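PDB 3GNE: VAL-1 from Chlorella virus, which probably cleaves the polysaccharide alginate by beta-elimination, as an alginate lyase of polysaccharide lyase family 14. Local coordinates for residues A[105-116]-A[127-135]. Sequence-based numbering, arbitrary orientation.
Sequences GYQHSKTGASNR and DYIYPPSDL. With FLC (citrate anion), chain C.
Tyr130 is held by the loop 105-109. The His108 imidazole forms an offset stack with its ring, centroids 4.7 Å apart and planes inclined by 27°, with Tyr130 CD2 over the imidazole face, 3.3 Å from His108 NE2. At the far end of the ring, Tyr106 N donates to Tyr130 OH (2.9 Å), which in turn donates a hydrogen bond to citrate OB2 (2.7 Å). The Arg116 guanidinium runs alongside the Tyr128 ring, their planes 47° apart, and gives NH1 and NH2 to one citrate carboxylate; NH2 reaches OA2 at 2.8 Å, also bound by Gly105 N. Tyr128 OH donates to citrate OB1 (2.6 Å). Lys92 and His147 also bind the citrate, probably from the crystallisation liquor; the site would suit the acidic substrate.

Ser114, Arg116, Tyr128 and Tyr130 project from one face of an antiparallel beta hairpin, 112-119 with 125-130, in the seven-stranded sheet of the concanavalin-like fold; Ser114-Tyr130 and Arg116-Tyr128 are hydrogen-bonded pairs. A water accepts from Arg116 NE and donates to Tyr128 O and to Ser114 OG, itself also bonded to Ala103 O, steadying the arginine where it bends at chi3 (-72°). On the other face Asn115 OD1 reaches Asp127 OD1 at 2.6 Å, so close that the acid probably holds a proton; Asn115 ND2 bonds Thr172 and the Ser188 hydroxyl, which also bonds Asp127 OD2. Past the strands, Ser133 N donates to Ser109 O (2.8 Å).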
loop_
_atom_site.group_PDB
_atom_site.type_symbol
_atom_site.label_atom_id
_atom_site.label_comp_id
_atom_site.label_asym_id
_atom_site.label_seq_id
_atom_site.Cartn_x
_atom_site.Cartn_y
_atom_site.Cartn_z
ATOM N N GLY A 105 -2.269 8.088 -9.155
ATOM C CA GLY A 105 -3.332 8.795 -9.918
ATOM C C GLY A 105 -2.854 9.207 -11.291
ATOM O O GLY A 105 -3.356 10.198 -11.803
ATOM N N TYR A 106 -1.939 8.453 -11.925
ATOM C CA TYR A 106 -1.450 8.734 -13.253
ATOM C C TYR A 106 -0.678 10.062 -13.274
ATOM O O TYR A 106 -0.544 10.654 -14.335
ATOM C CB TYR A 106 -2.592 8.723 -14.291
ATOM C CG TYR A 106 -2.209 8.337 -15.690
ATOM C CD1 TYR A 106 -1.843 7.041 -16.011
ATOM C CD2 TYR A 106 -2.224 9.199 -16.775
ATOM C CE1 TYR A 106 -1.487 6.588 -17.267
ATOM C CE2 TYR A 106 -1.870 8.796 -18.045
ATOM C CZ TYR A 106 -1.498 7.507 -18.300
ATOM O OH TYR A 106 -1.160 7.136 -19.602
ATOM N N GLN A 107 -0.162 10.475 -12.118
ATOM C CA GLN A 107 0.673 11.671 -12.040
ATOM C C GLN A 107 1.936 11.306 -11.288
ATOM O O GLN A 107 1.914 10.493 -10.379
ATOM C CB GLN A 107 -0.033 12.806 -11.258
ATOM C CG GLN A 107 -1.263 13.242 -12.084
ATOM C CD GLN A 107 -2.039 14.358 -11.377
ATOM O OE1 GLN A 107 -2.210 14.299 -10.148
ATOM N NE2 GLN A 107 -2.444 15.351 -12.139
ATOM N N HIS A 108 3.029 11.964 -11.667
ATOM C CA HIS A 108 4.341 11.805 -11.044
ATOM C C HIS A 108 4.869 13.182 -10.634
ATOM O O HIS A 108 4.353 14.203 -11.111
ATOM C CB HIS A 108 5.292 11.157 -12.005
ATOM C CG HIS A 108 4.896 9.743 -12.357
ATOM N ND1 HIS A 108 3.926 9.492 -13.298
ATOM C CD2 HIS A 108 5.355 8.538 -11.944
ATOM C CE1 HIS A 108 3.812 8.160 -13.431
ATOM N NE2 HIS A 108 4.669 7.534 -12.614
ATOM N N SER A 109 5.909 13.187 -9.815
ATOM C CA SER A 109 6.510 14.485 -9.472
ATOM C C SER A 109 7.974 14.258 -9.202
ATOM O O SER A 109 8.433 13.126 -8.962
ATOM C CB SER A 109 5.848 15.050 -8.191
ATOM O OG SER A 109 6.059 14.140 -7.113
ATOM N N LYS A 110 8.746 15.322 -9.265
ATOM C CA LYS A 110 10.183 15.207 -9.061
ATOM C C LYS A 110 10.520 14.854 -7.622
ATOM O O LYS A 110 11.616 14.325 -7.360
ATOM C CB LYS A 110 10.884 16.532 -9.424
ATOM C CG LYS A 110 10.800 16.852 -10.906
ATOM C CD LYS A 110 11.542 18.169 -11.175
ATOM C CE LYS A 110 11.554 18.464 -12.655
ATOM N NZ LYS A 110 12.743 19.329 -13.000
ATOM N N THR A 111 9.584 15.175 -6.720
ATOM C CA THR A 111 9.849 15.108 -5.293
ATOM C C THR A 111 9.185 13.948 -4.607
ATOM O O THR A 111 9.456 13.738 -3.419
ATOM C CB THR A 111 9.376 16.439 -4.646
ATOM O OG1 THR A 111 8.057 16.729 -5.170
ATOM C CG2 THR A 111 10.252 17.583 -5.060
ATOM N N GLY A 112 8.360 13.171 -5.320
ATOM C CA GLY A 112 7.514 12.198 -4.667
ATOM C C GLY A 112 7.628 10.830 -5.265
ATOM O O GLY A 112 7.845 10.682 -6.472
ATOM N N ALA A 113 7.425 9.802 -4.459
ATOM C CA ALA A 113 7.344 8.420 -4.937
ATOM C C ALA A 113 6.400 7.659 -4.035
ATOM O O ALA A 113 6.045 8.105 -2.942
ATOM C CB ALA A 113 8.718 7.738 -4.878
ATOM N N SER A 114 5.987 6.473 -4.489
ATOM C CA SER A 114 5.131 5.662 -3.609
ATOM C C SER A 114 5.410 4.169 -3.868
ATOM O O SER A 114 5.827 3.757 -4.970
ATOM C CB SER A 114 3.627 5.946 -3.762
ATOM O OG SER A 114 3.268 5.612 -5.117
ATOM N N ASN A 115 5.162 3.408 -2.788
ATOM C CA ASN A 115 5.406 1.960 -2.750
ATOM C C ASN A 115 4.154 1.310 -2.201
ATOM O O ASN A 115 3.921 1.468 -0.996
ATOM C CB ASN A 115 6.614 1.679 -1.833
ATOM C CG ASN A 115 7.153 0.280 -2.012
ATOM O OD1 ASN A 115 6.894 -0.309 -3.077
ATOM N ND2 ASN A 115 7.847 -0.240 -1.011
ATOM N N ARG A 116 3.356 0.659 -3.045
ATOM C CA ARG A 116 2.078 0.150 -2.587
ATOM C C ARG A 116 1.932 -1.332 -2.883
ATOM O O ARG A 116 2.554 -1.871 -3.783
ATOM C CB ARG A 116 0.929 0.873 -3.281
ATOM C CG ARG A 116 0.720 2.286 -2.726
ATOM C CD ARG A 116 -0.532 2.952 -3.357
ATOM N NE ARG A 116 -0.164 3.286 -4.775
ATOM C CZ ARG A 116 -1.020 3.751 -5.679
ATOM N NH1 ARG A 116 -2.322 3.909 -5.352
ATOM N NH2 ARG A 116 -0.639 4.069 -6.929
ATOM N N ASP A 127 4.080 -5.746 -5.761
ATOM C CA ASP A 127 4.573 -4.451 -5.370
ATOM C C ASP A 127 4.244 -3.463 -6.490
ATOM O O ASP A 127 4.365 -3.833 -7.648
ATOM C CB ASP A 127 6.091 -4.555 -5.181
ATOM C CG ASP A 127 6.702 -3.397 -4.459
ATOM O OD1 ASP A 127 5.937 -2.535 -3.923
ATOM O OD2 ASP A 127 7.925 -3.277 -4.473
ATOM N N TYR A 128 3.824 -2.258 -6.168
ATOM C CA TYR A 128 3.368 -1.314 -7.189
ATOM C C TYR A 128 3.970 0.070 -6.891
ATOM O O TYR A 128 3.623 0.693 -5.882
ATOM C CB TYR A 128 1.853 -1.290 -7.159
ATOM C CG TYR A 128 1.222 -0.493 -8.278
ATOM C CD1 TYR A 128 1.412 -0.890 -9.621
ATOM C CD2 TYR A 128 0.441 0.630 -7.983
ATOM C CE1 TYR A 128 0.847 -0.170 -10.672
ATOM C CE2 TYR A 128 -0.156 1.328 -9.036
ATOM C CZ TYR A 128 0.042 0.946 -10.367
ATOM O OH TYR A 128 -0.527 1.607 -11.421
ATOM N N ILE A 129 4.871 0.491 -7.731
ATOM C CA ILE A 129 5.723 1.650 -7.452
ATOM C C ILE A 129 5.460 2.777 -8.425
ATOM O O ILE A 129 5.488 2.563 -9.643
ATOM C CB ILE A 129 7.215 1.227 -7.528
ATOM C CG1 ILE A 129 7.486 0.144 -6.484
ATOM C CG2 ILE A 129 8.128 2.463 -7.346
ATOM C CD1 ILE A 129 8.940 -0.351 -6.460
ATOM N N TYR A 130 5.309 3.998 -7.927
ATOM C CA TYR A 130 5.389 5.209 -8.737
ATOM C C TYR A 130 6.730 5.856 -8.374
ATOM O O TYR A 130 6.850 6.354 -7.225
ATOM C CB TYR A 130 4.277 6.197 -8.418
ATOM C CG TYR A 130 3.004 6.082 -9.242
ATOM C CD1 TYR A 130 2.162 4.962 -9.152
ATOM C CD2 TYR A 130 2.600 7.135 -10.051
ATOM C CE1 TYR A 130 0.981 4.898 -9.909
ATOM C CE2 TYR A 130 1.438 7.051 -10.801
ATOM C CZ TYR A 130 0.634 5.942 -10.723
ATOM O OH TYR A 130 -0.525 5.934 -11.486
ATOM N N PRO A 131 7.702 5.828 -9.264
ATOM C CA PRO A 131 8.990 6.486 -8.959
ATOM C C PRO A 131 8.964 7.964 -9.315
ATOM O O PRO A 131 8.044 8.409 -10.007
ATOM C CB PRO A 131 9.956 5.708 -9.894
ATOM C CG PRO A 131 9.083 5.458 -11.124
ATOM C CD PRO A 131 7.689 5.193 -10.596
ATOM N N PRO A 132 9.952 8.732 -8.833
ATOM C CA PRO A 132 9.949 10.163 -9.124
ATOM C C PRO A 132 10.253 10.507 -10.570
ATOM O O PRO A 132 11.043 9.826 -11.229
ATOM C CB PRO A 132 11.111 10.671 -8.209
ATOM C CG PRO A 132 11.240 9.653 -7.120
ATOM C CD PRO A 132 11.035 8.339 -7.894
ATOM N N SER A 133 9.677 11.621 -11.024
ATOM C CA SER A 133 10.135 12.050 -12.342
ATOM C C SER A 133 11.554 12.600 -12.244
ATOM O O SER A 133 12.056 13.038 -11.218
ATOM C CB SER A 133 9.235 13.135 -12.940
ATOM O OG SER A 133 8.885 13.980 -11.868
ATOM N N ASP A 134 12.193 12.480 -13.402
ATOM C CA ASP A 134 13.519 13.073 -13.604
ATOM C C ASP A 134 14.489 12.530 -12.599
ATOM O O ASP A 134 15.294 13.302 -12.048
ATOM C CB ASP A 134 13.391 14.598 -13.481
ATOM C CG ASP A 134 12.218 15.062 -14.327
ATOM O OD1 ASP A 134 11.582 14.242 -15.043
ATOM O OD2 ASP A 134 11.850 16.246 -14.319
ATOM N N LEU A 135 14.452 11.245 -12.313
ATOM C CA LEU A 135 15.400 10.644 -11.355
ATOM C C LEU A 135 15.887 9.364 -11.970
ATOM O O LEU A 135 15.086 8.508 -12.388
ATOM C CB LEU A 135 14.688 10.382 -10.040
ATOM C CG LEU A 135 15.589 9.787 -8.961
ATOM C CD1 LEU A 135 16.792 10.695 -8.686
ATOM C CD2 LEU A 135 14.771 9.529 -7.698
HETATM C CAC FLC C . -3.588 4.971 -8.636
HETATM C CA FLC C . -4.365 5.317 -9.891
HETATM C CB FLC C . -4.585 4.058 -10.738
HETATM C CBC FLC C . -3.200 3.543 -11.125
HETATM C CG FLC C . -5.360 4.449 -11.994
HETATM C CGC FLC C . -5.646 3.282 -12.951
HETATM O OA1 FLC C . -4.100 4.233 -7.811
HETATM O OA2 FLC C . -2.475 5.452 -8.518
HETATM O OB1 FLC C . -2.811 2.503 -10.561
HETATM O OB2 FLC C . -2.511 4.217 -11.932
HETATM O OG1 FLC C . -4.978 2.256 -12.861
HETATM O OG2 FLC C . -6.540 3.475 -13.825
HETATM O OHB FLC C . -5.340 3.125 -9.986
HETATM O O HOH W 1 6.809 15.764 -12.956
HETATM O O HOH W 2 6.285 10.458 -8.839
HETATM O O HOH W 3 13.669 13.945 -9.193
HETATM O O HOH W 4 2.315 3.197 -5.995
#